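Local coordinates for LysM domain protein (Mycobacterium smegmatis, PDB 4OIT) that binds mannose as a bacterial lectin of the beta-prism II fold and forms a domain-swapped dimer, at residues Leu26-Asp31 with Gln51-Ala56. Residues are numbered along the deposited sequence; the frame is centred on the assembly and turned at random.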
loop_
_atom_site.group_PDB
_atom_site.type_symbol
_atom_site.label_atom_id
_atom_site.label_comp_id
_atom_site.label_asym_id
_atom_site.label_seq_id
_atom_site.Cartn_x
_atom_site.Cartn_y
_atom_site.Cartn_z
ATOM N N LEU B 26 -6.072 -13.354 -19.075
ATOM C CA LEU B 26 -6.172 -12.119 -18.288
ATOM C C LEU B 26 -5.016 -12.055 -17.288
ATOM O O LEU B 26 -4.943 -12.868 -16.366
ATOM C CB LEU B 26 -7.511 -12.065 -17.546
ATOM C CG LEU B 26 -7.773 -10.833 -16.669
ATOM C CD1 LEU B 26 -8.030 -9.599 -17.523
ATOM C CD2 LEU B 26 -8.946 -11.086 -15.734
ATOM N N THR B 27 -4.128 -11.079 -17.467
ATOM C CA THR B 27 -2.896 -10.984 -16.681
ATOM C C THR B 27 -2.752 -9.625 -16.003
ATOM O O THR B 27 -2.808 -8.584 -16.662
ATOM C CB THR B 27 -1.658 -11.206 -17.575
ATOM O OG1 THR B 27 -1.775 -12.461 -18.257
ATOM C CG2 THR B 27 -0.363 -11.197 -16.751
ATOM N N LEU B 28 -2.568 -9.641 -14.685
ATOM C CA LEU B 28 -2.124 -8.453 -13.966
ATOM C C LEU B 28 -0.613 -8.363 -14.132
ATOM O O LEU B 28 0.134 -9.155 -13.552
ATOM C CB LEU B 28 -2.502 -8.509 -12.482
ATOM C CG LEU B 28 -2.049 -7.319 -11.618
ATOM C CD1 LEU B 28 -2.416 -5.983 -12.248
ATOM C CD2 LEU B 28 -2.642 -7.412 -10.220
ATOM N N GLN B 29 -0.176 -7.400 -14.937
ATOM C CA GLN B 29 1.232 -7.269 -15.301
ATOM C C GLN B 29 2.032 -6.548 -14.215
ATOM O O GLN B 29 1.471 -6.043 -13.240
ATOM C CB GLN B 29 1.359 -6.516 -16.627
ATOM C CG GLN B 29 0.545 -7.122 -17.765
ATOM C CD GLN B 29 0.833 -6.504 -19.127
ATOM O OE1 GLN B 29 0.717 -7.178 -20.149
ATOM N NE2 GLN B 29 1.195 -5.224 -19.154
ATOM N N ASP B 30 3.349 -6.516 -14.404
ATOM C CA ASP B 30 4.267 -5.802 -13.510
ATOM C C ASP B 30 4.132 -4.279 -13.586
ATOM O O ASP B 30 4.440 -3.584 -12.617
ATOM C CB ASP B 30 5.722 -6.193 -13.804
ATOM C CG ASP B 30 6.125 -7.508 -13.154
ATOM O OD1 ASP B 30 5.330 -8.073 -12.369
ATOM O OD2 ASP B 30 7.252 -7.975 -13.425
ATOM N N ASP B 31 3.682 -3.766 -14.730
ATOM C CA ASP B 31 3.495 -2.317 -14.907
ATOM C C ASP B 31 2.182 -1.794 -14.299
ATOM O O ASP B 31 1.895 -0.603 -14.377
ATOM C CB ASP B 31 3.611 -1.916 -16.388
ATOM C CG ASP B 31 2.467 -2.444 -17.251
ATOM O OD1 ASP B 31 1.557 -3.131 -16.734
ATOM O OD2 ASP B 31 2.485 -2.164 -18.467
ATOM N N GLN B 51 0.394 2.960 -12.576
ATOM C CA GLN B 51 -0.368 3.346 -11.379
ATOM C C GLN B 51 -0.089 2.448 -10.163
ATOM O O GLN B 51 -0.869 2.431 -9.211
ATOM C CB GLN B 51 -1.867 3.364 -11.692
ATOM C CG GLN B 51 -2.232 4.219 -12.894
ATOM C CD GLN B 51 -3.730 4.352 -13.102
ATOM O OE1 GLN B 51 -4.529 3.991 -12.238
ATOM N NE2 GLN B 51 -4.119 4.875 -14.259
ATOM N N ASP B 52 1.016 1.707 -10.208
ATOM C CA ASP B 52 1.517 0.930 -9.060
ATOM C C ASP B 52 0.554 -0.139 -8.525
ATOM O O ASP B 52 0.610 -0.489 -7.342
ATOM C CB ASP B 52 1.909 1.872 -7.914
ATOM C CG ASP B 52 2.892 2.935 -8.346
ATOM O OD1 ASP B 52 3.925 2.578 -8.953
ATOM O OD2 ASP B 52 2.637 4.126 -8.069
ATOM N N VAL B 53 -0.311 -0.663 -9.388
ATOM C CA VAL B 53 -1.245 -1.712 -8.987
ATOM C C VAL B 53 -0.449 -2.989 -8.727
ATOM O O VAL B 53 0.312 -3.427 -9.585
ATOM C CB VAL B 53 -2.321 -1.969 -10.063
ATOM C CG1 VAL B 53 -3.221 -3.137 -9.677
ATOM C CG2 VAL B 53 -3.158 -0.718 -10.287
ATOM N N VAL B 54 -0.621 -3.568 -7.539
ATOM C CA VAL B 54 0.106 -4.792 -7.157
ATOM C C VAL B 54 -0.785 -6.014 -6.918
ATOM O O VAL B 54 -0.283 -7.134 -6.818
ATOM C CB VAL B 54 1.007 -4.576 -5.921
ATOM C CG1 VAL B 54 2.108 -3.579 -6.250
ATOM C CG2 VAL B 54 0.198 -4.131 -4.705
ATOM N N ARG B 55 -2.092 -5.803 -6.810
ATOM C CA ARG B 55 -3.037 -6.916 -6.771
ATOM C C ARG B 55 -4.399 -6.512 -7.313
ATOM O O ARG B 55 -4.748 -5.330 -7.347
ATOM C CB ARG B 55 -3.172 -7.485 -5.353
ATOM C CG ARG B 55 -3.944 -6.614 -4.374
ATOM C CD ARG B 55 -4.124 -7.328 -3.042
ATOM N NE ARG B 55 -4.840 -6.505 -2.067
ATOM C CZ ARG B 55 -4.310 -5.483 -1.396
ATOM N NH1 ARG B 55 -3.041 -5.124 -1.582
ATOM N NH2 ARG B 55 -5.059 -4.809 -0.533
ATOM N N ALA B 56 -5.156 -7.519 -7.736
ATOM C CA ALA B 56 -6.513 -7.341 -8.229
ATOM C C ALA B 56 -7.381 -8.402 -7.573
ATOM O O ALA B 56 -7.425 -9.546 -8.028
ATOM C CB ALA B 56 -6.549 -7.468 -9.744
HETATM O O HOH W 1 2.759 -2.143 -10.628
HETATM O O HOH W 2 2.970 0.538 -12.013
#
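With CG anti to the backbone N (chi1 178°) and chi2 at 49°, Leu28 sends its two methyls from the end of strand 24-28 to strand 53-58, which belongs to a different sheet of this beta-prism II lectin. Val53 answers with CG1, likewise anti to its N (chi1 176°), and the two side chains cross obliquely, Leu28 CD1 lying 3.9 Å from Val53 CG1. The other branch goes to the backbone: Leu28 CD2 packs 3.5 Å from Arg55 CA, and sits against the CB of Ala56 as well. Here the strand carries a classic beta bulge, Val54 and Arg55 both facing Tyr67. Leu34 and Leu66 continue the apolar interior where the sheets meet, and Val73 of the second subunit packs on Val53.

No direct hydrogen bond joins the segments; beyond Leu28 the link is made by water. Gln29 NE2 first braces the turn, reaching Asp31 OD1 from above the carboxylate plane, while the same oxygen takes the N-H of Asn33. One water donates to both Asp30 O and Val53 O, each at 3.0 Å. A second accepts from Asp52 N at 2.9 Å and donates weakly to Asp31 O.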